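Local coordinates for UPF0141 protein yjdB (Campylobacter jejuni subsp. jejuni HB93-13, PDB 4TN0) that probably transfers phosphoethanolamine to cell-envelope acceptors on the periplasmic side, as a zinc-binding enzyme of the alkaline phosphatase-like superfamily, at residues A[27-33]-A[193-197]; A[143-147]-A[214-218]; A[89-95]-A[113-119]; A[267-271]-A[302-307]; A[46-52]-A[204-208]. One frame throughout, in Å; residues are numbered along the deposited sequence.

Interaction 1: A[27-33]-A[193-197]; sequences TARAANY and YDNTL
The hydroxyl of Tyr193 sits between two backbone groups of the loop 27-33: it donates to the carbonyl of Thr27 (OH to O 2.6 Å) and receives a weak bond from the amide of Arg29 (N to OH 2.8 Å, angle 119°). A second polar link runs from Asn32 ND2 to Asp194 OD1 at 2.9 Å, nearly linear at 173°. Asn32 OD1 in turn accepts from Arg29 NE at 2.8 Å and NH2 at 3.1 Å, while Arg29 NH1 makes a salt bridge with Glu233 and Asp194 OD2 bonds to Tyr38. Tyr193 takes the t rotamer to reach across from helix 186-211, and both Asn32 and Asp194 take m rotamers to meet. The loop has positive phi at Thr27 (70/-5), extended Ala28 and Arg29, and a 3-10 turn at Ala30 and Ala31. Register pairs are Ala28 with Leu197 (CA to CA 6.9 Å) and Asn32 with Asp194 (CA to CA 7.0 Å). Leu197 (m, t) fills the space between: its CD2 lies 3.5 Å from Ala28 CB and 3.7 Å from Tyr33 CE1, its CD1 3.5 Å from Asn32 CB. The loop directly follows the zinc ligand Glu26, and Thr27 N bonds to Asp226, another zinc ligand. The Tyr193 hydroxyl and Asn32 amide each serve several partners, consistent with a well-defined chain path beside the metal site.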
# COMPACT_ATOMS: atom_id res chain seq x y z
N THR A 27 9.02 0.49 0.36
CA THR A 27 10.15 1.42 0.38
C THR A 27 9.85 2.77 -0.33
O THR A 27 10.66 3.72 -0.30
CB THR A 27 11.42 0.70 -0.22
OG1 THR A 27 11.73 -0.46 0.58
CG2 THR A 27 12.63 1.60 -0.29
N ALA A 28 8.68 2.87 -0.95
CA ALA A 28 8.32 4.13 -1.60
C ALA A 28 8.06 5.25 -0.58
O ALA A 28 7.35 5.05 0.42
CB ALA A 28 7.09 3.94 -2.48
N ARG A 29 8.62 6.43 -0.86
CA ARG A 29 8.51 7.55 0.03
C ARG A 29 7.76 8.64 -0.70
O ARG A 29 7.91 8.80 -1.91
CB ARG A 29 9.90 8.05 0.46
CG ARG A 29 10.63 8.94 -0.55
CD ARG A 29 12.10 9.12 -0.17
NE ARG A 29 12.72 10.22 -0.91
CZ ARG A 29 13.96 10.67 -0.72
NH1 ARG A 29 14.74 10.11 0.19
NH2 ARG A 29 14.42 11.68 -1.44
N ALA A 30 6.95 9.39 0.06
CA ALA A 30 6.02 10.39 -0.49
C ALA A 30 6.72 11.55 -1.19
O ALA A 30 6.20 12.07 -2.18
CB ALA A 30 5.11 10.92 0.63
N ALA A 31 7.86 11.98 -0.65
CA ALA A 31 8.60 13.16 -1.13
C ALA A 31 8.97 13.06 -2.62
O ALA A 31 9.36 14.05 -3.23
CB ALA A 31 9.86 13.38 -0.30
N ASN A 32 8.89 11.86 -3.19
CA ASN A 32 9.26 11.69 -4.60
C ASN A 32 8.05 11.35 -5.46
O ASN A 32 8.17 10.73 -6.50
CB ASN A 32 10.33 10.62 -4.75
CG ASN A 32 11.70 11.08 -4.28
OD1 ASN A 32 11.85 11.59 -3.17
ND2 ASN A 32 12.70 10.90 -5.11
N TYR A 33 6.88 11.73 -4.98
CA TYR A 33 5.65 11.57 -5.75
C TYR A 33 5.29 12.91 -6.41
O TYR A 33 5.21 13.95 -5.76
CB TYR A 33 4.53 11.04 -4.84
CG TYR A 33 4.57 9.53 -4.77
CD1 TYR A 33 5.65 8.88 -4.18
CD2 TYR A 33 3.55 8.75 -5.33
CE1 TYR A 33 5.73 7.50 -4.14
CE2 TYR A 33 3.61 7.36 -5.29
CZ TYR A 33 4.71 6.74 -4.70
OH TYR A 33 4.80 5.37 -4.65
N TYR A 193 15.84 5.47 -8.20
CA TYR A 193 14.80 5.34 -7.20
C TYR A 193 13.46 5.76 -7.80
O TYR A 193 12.44 5.10 -7.57
CB TYR A 193 15.14 6.16 -5.94
CG TYR A 193 14.08 6.06 -4.84
CD1 TYR A 193 13.98 4.92 -4.05
CD2 TYR A 193 13.19 7.11 -4.60
CE1 TYR A 193 13.01 4.80 -3.06
CE2 TYR A 193 12.22 7.01 -3.60
CZ TYR A 193 12.14 5.86 -2.84
OH TYR A 193 11.19 5.75 -1.85
N ASP A 194 13.47 6.85 -8.57
CA ASP A 194 12.28 7.38 -9.22
C ASP A 194 11.72 6.46 -10.32
O ASP A 194 10.49 6.36 -10.50
CB ASP A 194 12.58 8.75 -9.80
CG ASP A 194 12.65 9.82 -8.73
OD1 ASP A 194 12.29 9.51 -7.58
OD2 ASP A 194 13.03 10.96 -9.03
N ASN A 195 12.63 5.80 -11.03
CA ASN A 195 12.21 4.79 -12.00
C ASN A 195 11.39 3.71 -11.34
O ASN A 195 10.39 3.26 -11.91
CB ASN A 195 13.41 4.15 -12.70
CG ASN A 195 14.07 5.07 -13.69
OD1 ASN A 195 13.49 6.05 -14.14
ND2 ASN A 195 15.32 4.75 -14.03
N THR A 196 11.80 3.27 -10.15
CA THR A 196 11.07 2.23 -9.45
C THR A 196 9.67 2.71 -9.09
O THR A 196 8.72 1.94 -9.09
CB THR A 196 11.78 1.77 -8.15
OG1 THR A 196 11.73 2.81 -7.16
CG2 THR A 196 13.20 1.44 -8.43
N LEU A 197 9.55 4.00 -8.79
CA LEU A 197 8.25 4.60 -8.47
C LEU A 197 7.36 4.66 -9.72
O LEU A 197 6.15 4.40 -9.65
CB LEU A 197 8.44 6.01 -7.89
CG LEU A 197 9.14 6.14 -6.53
CD1 LEU A 197 9.29 7.59 -6.11
CD2 LEU A 197 8.41 5.36 -5.44

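Interaction 2: A[143-147]-A[214-218]; sequences LSDQN and QKSYE
Tyr217 lays its ring against Leu143, whose CD1 stands over one face, 4.0 Å from the centroid and 24° off the normal, a CH-pi contact. It joins two neighbouring connections of the alkaline phosphatase-like alpha/beta fold: the loop entering strand 146-152 and the turn between helix 186-211 and strand 218-224. Strand 18-24 lies between these two strands in the sheet, so the tyrosine spans beyond the start of the middle strand, with Lys17 against its side chain. The segment 143-147 is extended at Leu143 (-78/160) and Ser144 (-110/-158), helical at Asp145 (-83/-35), then enters the strand at Gln146. Asn147 (m) folds back on this bend: its OD1 accepts from Ser144 N at 2.8 Å and its ND2 donates to Ser144 O at 3.0 Å, with Lys18 O as a further acceptor for ND2. Across the gap, the chain turns through Lys215 (-92/8) and Ser216 (-69/-14) before Tyr217 becomes extended (-122/159). The nearest CA pair is Asp145 and Tyr217, 8.3 Å apart, so the backbones stay apart and the Tyr217 side chain bridges the gap. Tyr217 (chi1 -71°, chi2 -96°) and Leu143 (m, t) both start toward the opposite segment. At the ring edge Asp145 O lies 3.8 Å from Tyr217 CE1, and the tip ends in a short hydrogen bond, Tyr217 OH to Ser144 O at 2.5 Å.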
# COMPACT_ATOMS: atom_id res chain seq x y z
N LEU A 143 -14.43 -14.47 -9.01
CA LEU A 143 -14.85 -13.54 -7.97
C LEU A 143 -16.13 -14.01 -7.25
O LEU A 143 -16.86 -14.85 -7.76
CB LEU A 143 -15.09 -12.15 -8.57
CG LEU A 143 -13.92 -11.32 -9.08
CD1 LEU A 143 -14.38 -9.90 -9.38
CD2 LEU A 143 -12.74 -11.32 -8.10
N SER A 144 -16.36 -13.47 -6.05
CA SER A 144 -17.63 -13.62 -5.34
C SER A 144 -18.35 -12.28 -5.33
O SER A 144 -18.07 -11.42 -6.17
CB SER A 144 -17.41 -14.12 -3.91
OG SER A 144 -16.66 -15.32 -3.89
N ASP A 145 -19.26 -12.09 -4.38
CA ASP A 145 -20.07 -10.87 -4.37
C ASP A 145 -19.29 -9.74 -3.72
O ASP A 145 -19.41 -8.58 -4.13
CB ASP A 145 -21.41 -11.09 -3.64
CG ASP A 145 -22.27 -12.20 -4.26
OD1 ASP A 145 -21.74 -13.11 -4.94
OD2 ASP A 145 -23.50 -12.17 -4.03
N GLN A 146 -18.48 -10.08 -2.71
CA GLN A 146 -17.56 -9.14 -2.06
C GLN A 146 -16.14 -9.72 -1.98
O GLN A 146 -15.93 -10.82 -1.44
CB GLN A 146 -18.06 -8.77 -0.66
CG GLN A 146 -19.01 -7.58 -0.62
CD GLN A 146 -20.47 -7.99 -0.64
OE1 GLN A 146 -20.84 -9.11 -0.26
NE2 GLN A 146 -21.32 -7.07 -1.06
N ASN A 147 -15.18 -8.99 -2.54
CA ASN A 147 -13.80 -9.49 -2.64
C ASN A 147 -12.76 -8.48 -2.21
O ASN A 147 -12.82 -7.31 -2.61
CB ASN A 147 -13.48 -9.89 -4.08
CG ASN A 147 -14.54 -10.76 -4.71
OD1 ASN A 147 -14.45 -11.99 -4.70
ND2 ASN A 147 -15.57 -10.12 -5.25
N GLN A 214 -14.26 -4.40 -15.23
CA GLN A 214 -15.09 -5.11 -14.26
C GLN A 214 -16.22 -4.28 -13.65
O GLN A 214 -16.25 -4.07 -12.44
CB GLN A 214 -14.21 -5.66 -13.13
CG GLN A 214 -13.21 -6.72 -13.55
CD GLN A 214 -13.88 -8.01 -13.94
OE1 GLN A 214 -14.95 -8.33 -13.42
NE2 GLN A 214 -13.28 -8.77 -14.86
N LYS A 215 -17.15 -3.78 -14.47
CA LYS A 215 -18.17 -2.86 -13.97
C LYS A 215 -19.45 -3.57 -13.52
O LYS A 215 -20.46 -2.93 -13.22
CB LYS A 215 -18.44 -1.71 -14.94
CG LYS A 215 -17.16 -0.88 -15.15
CD LYS A 215 -16.69 -0.31 -13.79
CE LYS A 215 -15.46 0.58 -13.89
NZ LYS A 215 -15.57 1.66 -14.92
N SER A 216 -19.40 -4.89 -13.50
CA SER A 216 -20.46 -5.66 -12.88
C SER A 216 -20.36 -5.41 -11.37
O SER A 216 -21.26 -5.72 -10.59
CB SER A 216 -20.33 -7.14 -13.23
OG SER A 216 -21.30 -7.94 -12.57
N TYR A 217 -19.22 -4.83 -10.97
CA TYR A 217 -18.83 -4.57 -9.59
C TYR A 217 -18.55 -3.09 -9.27
O TYR A 217 -18.25 -2.28 -10.15
CB TYR A 217 -17.59 -5.36 -9.22
CG TYR A 217 -17.78 -6.84 -9.08
CD1 TYR A 217 -18.01 -7.41 -7.83
CD2 TYR A 217 -17.72 -7.68 -10.18
CE1 TYR A 217 -18.17 -8.77 -7.68
CE2 TYR A 217 -17.88 -9.05 -10.04
CZ TYR A 217 -18.10 -9.59 -8.79
OH TYR A 217 -18.26 -10.95 -8.63
N GLU A 218 -18.63 -2.76 -7.99
CA GLU A 218 -18.11 -1.50 -7.50
C GLU A 218 -16.65 -1.75 -7.09
O GLU A 218 -16.37 -2.54 -6.17
CB GLU A 218 -18.93 -0.98 -6.31
CG GLU A 218 -18.11 -0.25 -5.25
CD GLU A 218 -18.91 0.11 -4.02
OE1 GLU A 218 -18.30 0.28 -2.93
OE2 GLU A 218 -20.16 0.22 -4.13

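Interaction 3: A[89-95]-A[113-119]; sequences NAMDVLY and GVCDRLA
A helix cap here also binds an arginine from another loop: Asp92, part of the capping box of helix 90-96, holds Arg117 in a bidentate salt bridge. Arg117 NE donates to Asp92 OD1 at 2.9 Å and Arg117 NH1 to Asp92 OD2 at 2.7 Å, with OD2 near the guanidinium plane. Asp92 OD2 accepts at the same time from Asn89 N at 2.7 Å. In the reciprocal half of the box, Asn89 OD1 takes Met91 N at 2.7 Å and, weakly, Asp92 N at 3.4 Å. Asn89 (p) is extended (-120/-177) at the N-cap, and its ND2 donates across to Val114 O at 3.0 Å. The facing segment 113-119 makes a type I turn from Cys115 to Leu118, closed by Leu118 N to Cys115 O at 3.0 Å, which puts Arg117 opposite Asp92 (CA to CA 7.1 Å); Asn89 CA lies 7.0 Å from Val114 CA. Beside the polar row, Met91 (m, m, m) brings CG to 4.1 Å from Val114 CG1 and CE to 3.9 Å from Leu118 CD1. Tyr95 (t) closes the far end, CB 4.2 Å from Leu118 CD2 and CE1 4.1 Å from Ala119 CB. Phe73 and Trp103 border Val114, and Cys115 is tied to Cys111 by a disulfide. Such reciprocal side-chain-to-backbone bonding is a capping box, here joining a helix to the loop between strands 100-105 and 120-123.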
# COMPACT_ATOMS: atom_id res chain seq x y z
N ASN A 89 -5.93 -10.14 12.50
CA ASN A 89 -5.75 -8.81 11.93
C ASN A 89 -6.98 -8.48 11.10
O ASN A 89 -7.91 -9.26 11.04
CB ASN A 89 -4.46 -8.73 11.07
CG ASN A 89 -4.44 -9.74 9.90
OD1 ASN A 89 -5.22 -9.62 8.95
ND2 ASN A 89 -3.56 -10.74 9.98
N ALA A 90 -6.99 -7.32 10.44
CA ALA A 90 -8.11 -6.93 9.59
C ALA A 90 -8.50 -8.00 8.55
O ALA A 90 -9.67 -8.19 8.26
CB ALA A 90 -7.80 -5.63 8.90
N MET A 91 -7.52 -8.70 7.99
CA MET A 91 -7.81 -9.71 6.98
C MET A 91 -8.56 -10.92 7.57
O MET A 91 -9.38 -11.53 6.90
CB MET A 91 -6.51 -10.20 6.30
CG MET A 91 -5.70 -9.12 5.61
SD MET A 91 -6.58 -8.31 4.27
CE MET A 91 -6.93 -9.73 3.23
N ASP A 92 -8.22 -11.30 8.79
CA ASP A 92 -8.90 -12.38 9.47
C ASP A 92 -10.36 -11.98 9.73
O ASP A 92 -11.26 -12.80 9.64
CB ASP A 92 -8.22 -12.71 10.80
CG ASP A 92 -6.82 -13.20 10.63
OD1 ASP A 92 -6.60 -14.18 9.87
OD2 ASP A 92 -5.93 -12.58 11.25
N VAL A 93 -10.57 -10.73 10.11
CA VAL A 93 -11.92 -10.25 10.35
C VAL A 93 -12.75 -10.28 9.07
O VAL A 93 -13.89 -10.75 9.10
CB VAL A 93 -11.93 -8.83 10.93
CG1 VAL A 93 -13.36 -8.34 11.12
CG2 VAL A 93 -11.19 -8.84 12.25
N LEU A 94 -12.18 -9.85 7.95
CA LEU A 94 -12.94 -9.90 6.70
C LEU A 94 -13.21 -11.34 6.27
O LEU A 94 -14.28 -11.64 5.76
CB LEU A 94 -12.20 -9.18 5.59
CG LEU A 94 -11.89 -7.70 5.78
CD1 LEU A 94 -10.99 -7.24 4.63
CD2 LEU A 94 -13.16 -6.90 5.80
N TYR A 95 -12.25 -12.23 6.51
CA TYR A 95 -12.40 -13.63 6.12
C TYR A 95 -13.47 -14.35 6.93
O TYR A 95 -14.29 -15.07 6.38
CB TYR A 95 -11.08 -14.39 6.28
CG TYR A 95 -11.16 -15.89 6.02
CD1 TYR A 95 -10.88 -16.42 4.76
CD2 TYR A 95 -11.51 -16.77 7.04
CE1 TYR A 95 -10.94 -17.79 4.53
CE2 TYR A 95 -11.58 -18.14 6.82
CZ TYR A 95 -11.29 -18.64 5.57
OH TYR A 95 -11.35 -20.00 5.35
N GLY A 113 3.46 -12.59 8.38
CA GLY A 113 2.42 -13.20 9.20
C GLY A 113 1.00 -12.69 9.04
O GLY A 113 0.09 -13.16 9.72
N VAL A 114 0.80 -11.72 8.15
CA VAL A 114 -0.52 -11.14 7.96
C VAL A 114 -1.46 -12.07 7.19
O VAL A 114 -2.65 -12.18 7.52
CB VAL A 114 -0.42 -9.79 7.24
CG1 VAL A 114 -1.80 -9.23 6.96
CG2 VAL A 114 0.37 -8.80 8.09
N CYS A 115 -0.92 -12.75 6.18
CA CYS A 115 -1.69 -13.54 5.22
C CYS A 115 -1.79 -15.02 5.60
O CYS A 115 -2.39 -15.83 4.88
CB CYS A 115 -1.04 -13.46 3.82
SG CYS A 115 0.58 -14.31 3.74
N ASP A 116 -1.18 -15.37 6.73
CA ASP A 116 -0.97 -16.77 7.10
C ASP A 116 -2.24 -17.63 7.17
O ASP A 116 -2.21 -18.82 6.88
CB ASP A 116 -0.24 -16.81 8.44
CG ASP A 116 1.22 -16.41 8.32
OD1 ASP A 116 1.63 -15.96 7.22
OD2 ASP A 116 1.96 -16.55 9.31
N ARG A 117 -3.35 -17.03 7.58
CA ARG A 117 -4.56 -17.79 7.80
C ARG A 117 -5.58 -17.55 6.68
O ARG A 117 -6.76 -17.85 6.84
CB ARG A 117 -5.16 -17.43 9.16
CG ARG A 117 -4.34 -17.91 10.35
CD ARG A 117 -4.74 -17.13 11.60
NE ARG A 117 -4.63 -15.71 11.32
CZ ARG A 117 -3.49 -15.03 11.42
NH1 ARG A 117 -3.45 -13.74 11.13
NH2 ARG A 117 -2.38 -15.66 11.79
N LEU A 118 -5.10 -17.06 5.54
CA LEU A 118 -5.98 -16.90 4.40
C LEU A 118 -5.97 -18.19 3.60
O LEU A 118 -4.99 -18.94 3.63
CB LEU A 118 -5.55 -15.74 3.52
CG LEU A 118 -5.75 -14.37 4.16
CD1 LEU A 118 -5.36 -13.26 3.19
CD2 LEU A 118 -7.16 -14.18 4.66
N ALA A 119 -7.07 -18.45 2.90
CA ALA A 119 -7.18 -19.68 2.15
C ALA A 119 -6.44 -19.52 0.83
O ALA A 119 -5.59 -20.35 0.49
CB ALA A 119 -8.64 -20.04 1.91

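Interaction 4: A[267-271]-A[302-307]; sequences LAKEH and LLNPKL
This is helix-to-tail packing at the C-terminal part of the domain: the last turn of helix 264-271 rests on the segment 302-307, whose residues 304-307 form a type I turn that begins with an Asx turn. Asn304 (t) supplies the latter, its OD1 accepting from Lys306 N at 2.8 Å; Leu307 N to Asn304 O at 2.9 Å closes the type I turn. His271 (m, chi2 110°) is the residue most covered by the other segment (88 Å²): Leu307 (t, m) stands over a face of the imidazole, CG 4.2 Å from the centroid in a CH-pi contact, with Leu307 CD1 3.5 Å from His271 CD2. One turn earlier, Leu267 CD2 meets Leu303 O at 3.6 Å and Pro305 CD at 4.2 Å, where the CA atoms of Leu267 and Leu303 come within 5.9 Å. Ala268 CB touches Leu303 CD2 at 4.0 Å. Phe257 of strand 252-259 touches Ala268 and Leu303, Leu276 of strand 276-277 touches Leu302 and Leu307, and Thr284 of helix 281-288 bonds to Leu302 N.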
# COMPACT_ATOMS: atom_id res chain seq x y z
N LEU A 267 -15.27 11.43 -1.50
CA LEU A 267 -14.97 11.41 -0.07
C LEU A 267 -13.46 11.37 0.12
O LEU A 267 -12.91 12.04 1.00
CB LEU A 267 -15.63 10.22 0.62
CG LEU A 267 -16.98 10.40 1.30
CD1 LEU A 267 -17.96 11.17 0.41
CD2 LEU A 267 -17.57 9.05 1.70
N ALA A 268 -12.79 10.54 -0.68
CA ALA A 268 -11.34 10.44 -0.65
C ALA A 268 -10.69 11.80 -0.93
O ALA A 268 -9.77 12.22 -0.22
CB ALA A 268 -10.88 9.40 -1.64
N LYS A 269 -11.20 12.49 -1.96
CA LYS A 269 -10.65 13.78 -2.38
C LYS A 269 -10.76 14.82 -1.27
O LYS A 269 -9.91 15.70 -1.14
CB LYS A 269 -11.36 14.29 -3.64
CG LYS A 269 -10.83 15.63 -4.16
CD LYS A 269 -11.40 16.03 -5.53
CE LYS A 269 -12.48 17.11 -5.41
NZ LYS A 269 -11.99 18.50 -5.72
N GLU A 270 -11.82 14.70 -0.47
CA GLU A 270 -12.08 15.65 0.61
C GLU A 270 -11.15 15.45 1.80
O GLU A 270 -10.88 16.38 2.55
CB GLU A 270 -13.54 15.55 1.07
CG GLU A 270 -14.55 16.04 0.05
CD GLU A 270 -15.99 15.87 0.51
OE1 GLU A 270 -16.74 16.86 0.48
OE2 GLU A 270 -16.39 14.73 0.88
N HIS A 271 -10.64 14.23 1.95
CA HIS A 271 -9.79 13.90 3.09
C HIS A 271 -8.28 13.99 2.82
O HIS A 271 -7.48 14.01 3.76
CB HIS A 271 -10.10 12.48 3.57
CG HIS A 271 -11.48 12.29 4.09
ND1 HIS A 271 -12.43 11.55 3.42
CD2 HIS A 271 -12.08 12.74 5.22
CE1 HIS A 271 -13.55 11.54 4.12
NE2 HIS A 271 -13.36 12.26 5.22
N LEU A 302 -11.22 6.05 6.06
CA LEU A 302 -10.91 7.08 5.07
C LEU A 302 -12.10 7.37 4.16
O LEU A 302 -12.25 8.50 3.68
CB LEU A 302 -9.70 6.67 4.23
CG LEU A 302 -8.37 6.38 4.95
CD1 LEU A 302 -7.36 5.79 3.95
CD2 LEU A 302 -7.81 7.63 5.64
N LEU A 303 -12.93 6.37 3.92
CA LEU A 303 -14.10 6.52 3.06
C LEU A 303 -15.42 6.68 3.84
O LEU A 303 -16.46 6.15 3.45
CB LEU A 303 -14.18 5.33 2.11
CG LEU A 303 -12.91 5.18 1.27
CD1 LEU A 303 -12.99 3.97 0.38
CD2 LEU A 303 -12.64 6.44 0.47
N ASN A 304 -15.36 7.42 4.95
CA ASN A 304 -16.52 7.66 5.81
C ASN A 304 -16.52 9.11 6.27
O ASN A 304 -15.51 9.61 6.77
CB ASN A 304 -16.52 6.71 7.03
CG ASN A 304 -17.73 6.93 7.97
OD1 ASN A 304 -17.99 8.04 8.44
ND2 ASN A 304 -18.46 5.85 8.25
N PRO A 305 -17.67 9.78 6.11
CA PRO A 305 -17.78 11.23 6.35
C PRO A 305 -17.37 11.67 7.75
O PRO A 305 -17.00 12.83 7.93
CB PRO A 305 -19.26 11.50 6.11
CG PRO A 305 -19.71 10.41 5.19
CD PRO A 305 -18.95 9.21 5.67
N LYS A 306 -17.45 10.78 8.74
CA LYS A 306 -17.13 11.13 10.12
C LYS A 306 -15.63 11.08 10.42
O LYS A 306 -15.22 11.32 11.56
CB LYS A 306 -17.93 10.25 11.08
CG LYS A 306 -19.34 9.93 10.49
CD LYS A 306 -20.30 9.25 11.46
CE LYS A 306 -21.53 8.70 10.73
NZ LYS A 306 -22.48 8.03 11.67
N LEU A 307 -14.83 10.71 9.42
CA LEU A 307 -13.37 10.64 9.54
C LEU A 307 -12.78 11.97 9.99
O LEU A 307 -13.11 13.02 9.43
CB LEU A 307 -12.74 10.19 8.20
CG LEU A 307 -11.24 10.02 7.84
CD1 LEU A 307 -10.40 11.30 7.87
CD2 LEU A 307 -10.56 8.92 8.63

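Interaction 5: A[46-52]-A[204-208]; sequences YTKKDNV and LSEII
Leu204 opens the face that helix 186-211, a sheet-covering helix of this alpha/beta fold, offers to the loop before strand 53-59. Its CB lies 3.6 Å from Thr47 CG2, while its side chain also rests on Leu221, Tyr223 and Ile256 of the sheet. Next, Ser205 marks the closest backbone approach, with its CA 5.3 Å from that of Thr47. Its CB is 3.2 Å from Asp50 OD2 and its OG (p rotamer) 3.5 Å from Tyr46 CB; the hydroxyl bonds to Tyr202 O in its own helix. Thr47 (p) likewise turns OG1 to Asp201, leaving its methyl for the interface, and no hydrogen bond joins the two segments. Glu206 and Ile207 pass by, Ile207 facing Val21 and Val23. One turn after Leu204, Ile208 (m, t) reaches Asp50 and Val52. The loop winds helically through 46-49, reverses at Asn51 (48/41) and extends at Val52, whose CG1 stops 3.7 Å from Ile208 CD1.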
# COMPACT_ATOMS: atom_id res chain seq x y z
N TYR A 46 1.46 7.90 -14.96
CA TYR A 46 0.36 7.03 -15.37
C TYR A 46 -0.94 7.21 -14.59
O TYR A 46 -2.01 7.35 -15.19
CB TYR A 46 0.82 5.58 -15.29
CG TYR A 46 1.91 5.29 -16.27
CD1 TYR A 46 3.25 5.38 -15.90
CD2 TYR A 46 1.61 4.95 -17.59
CE1 TYR A 46 4.25 5.12 -16.81
CE2 TYR A 46 2.61 4.69 -18.51
CZ TYR A 46 3.93 4.77 -18.12
OH TYR A 46 4.94 4.52 -19.03
N THR A 47 -0.87 7.19 -13.26
CA THR A 47 -2.08 7.34 -12.45
C THR A 47 -2.57 8.80 -12.44
O THR A 47 -3.69 9.07 -12.01
CB THR A 47 -1.91 6.81 -10.99
OG1 THR A 47 -0.80 7.45 -10.36
CG2 THR A 47 -1.68 5.31 -10.99
N LYS A 48 -1.74 9.74 -12.90
CA LYS A 48 -2.22 11.11 -13.08
C LYS A 48 -3.35 11.15 -14.10
O LYS A 48 -4.26 11.97 -14.02
CB LYS A 48 -1.11 12.07 -13.52
CG LYS A 48 -0.41 12.83 -12.40
CD LYS A 48 0.77 13.68 -12.94
CE LYS A 48 1.42 14.51 -11.85
NZ LYS A 48 2.48 15.45 -12.36
N LYS A 49 -3.27 10.26 -15.09
CA LYS A 49 -4.25 10.20 -16.16
C LYS A 49 -5.56 9.56 -15.70
O LYS A 49 -6.58 9.64 -16.39
CB LYS A 49 -3.67 9.47 -17.37
CG LYS A 49 -2.46 10.24 -17.93
CD LYS A 49 -1.85 9.62 -19.17
CE LYS A 49 -0.56 10.36 -19.57
NZ LYS A 49 -0.13 10.09 -20.98
N ASP A 50 -5.55 8.95 -14.52
CA ASP A 50 -6.75 8.33 -14.00
C ASP A 50 -7.32 9.19 -12.88
O ASP A 50 -8.28 8.80 -12.21
CB ASP A 50 -6.46 6.92 -13.49
CG ASP A 50 -6.02 5.98 -14.60
OD1 ASP A 50 -6.68 5.98 -15.66
OD2 ASP A 50 -5.02 5.25 -14.42
N ASN A 51 -6.74 10.38 -12.71
CA ASN A 51 -7.15 11.35 -11.69
C ASN A 51 -7.32 10.74 -10.29
O ASN A 51 -8.28 11.05 -9.57
CB ASN A 51 -8.43 12.06 -12.13
CG ASN A 51 -8.29 12.71 -13.49
OD1 ASN A 51 -7.61 13.73 -13.63
ND2 ASN A 51 -8.92 12.12 -14.51
N VAL A 52 -6.40 9.86 -9.92
CA VAL A 52 -6.39 9.21 -8.62
C VAL A 52 -6.31 10.24 -7.50
O VAL A 52 -5.85 11.36 -7.73
CB VAL A 52 -5.22 8.21 -8.52
CG1 VAL A 52 -5.32 7.16 -9.61
CG2 VAL A 52 -3.87 8.94 -8.61
N LEU A 204 -0.01 0.38 -11.12
CA LEU A 204 -1.26 0.85 -10.53
C LEU A 204 -2.28 1.15 -11.61
O LEU A 204 -3.41 0.68 -11.53
CB LEU A 204 -1.03 2.07 -9.63
CG LEU A 204 -0.78 1.82 -8.14
CD1 LEU A 204 0.29 0.80 -7.85
CD2 LEU A 204 -0.54 3.14 -7.38
N SER A 205 -1.89 1.89 -12.64
CA SER A 205 -2.87 2.25 -13.65
C SER A 205 -3.29 1.02 -14.47
O SER A 205 -4.41 0.98 -14.97
CB SER A 205 -2.36 3.39 -14.54
OG SER A 205 -1.44 2.94 -15.50
N GLU A 206 -2.42 0.03 -14.60
CA GLU A 206 -2.80 -1.25 -15.21
C GLU A 206 -3.84 -1.98 -14.37
O GLU A 206 -4.69 -2.69 -14.90
CB GLU A 206 -1.58 -2.14 -15.43
CG GLU A 206 -0.71 -1.72 -16.60
CD GLU A 206 -1.40 -1.85 -17.96
OE1 GLU A 206 -1.67 -3.00 -18.37
OE2 GLU A 206 -1.64 -0.81 -18.62
N ILE A 207 -3.74 -1.82 -13.06
CA ILE A 207 -4.72 -2.40 -12.15
C ILE A 207 -6.06 -1.69 -12.33
O ILE A 207 -7.09 -2.33 -12.47
CB ILE A 207 -4.25 -2.30 -10.68
CG1 ILE A 207 -3.24 -3.42 -10.40
CG2 ILE A 207 -5.43 -2.41 -9.69
CD1 ILE A 207 -2.51 -3.25 -9.10
N ILE A 208 -6.02 -0.36 -12.36
CA ILE A 208 -7.20 0.45 -12.63
C ILE A 208 -7.80 0.06 -13.98
O ILE A 208 -9.02 -0.06 -14.12
CB ILE A 208 -6.84 1.96 -12.65
CG1 ILE A 208 -6.45 2.45 -11.25
CG2 ILE A 208 -7.98 2.81 -13.16
CD1 ILE A 208 -6.15 3.92 -11.20

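In the fold
Interactions 1 and 5 both use helix 186-211, against successive parts of the loop between strands 18-24 and 53-59; their centres are 16 Å apart. Interaction 1 is the one beside the active site: the side chain of Thr27 is about 4 Å from the zinc, whose site comprises Glu26, the phosphorylated Thr65, Asp226 and His227. Interaction 2 lies beyond the other end of that helix, its centre 31 Å from that of interaction 1 and 19 Å from that of interaction 5. Interaction 3 is nested within the chain loops closed by 1 and 5, with Val114 about 12 Å from the zinc. Interaction 4 follows all of them in the chain; its nearest atoms are about 7 Å from both 2 and 5.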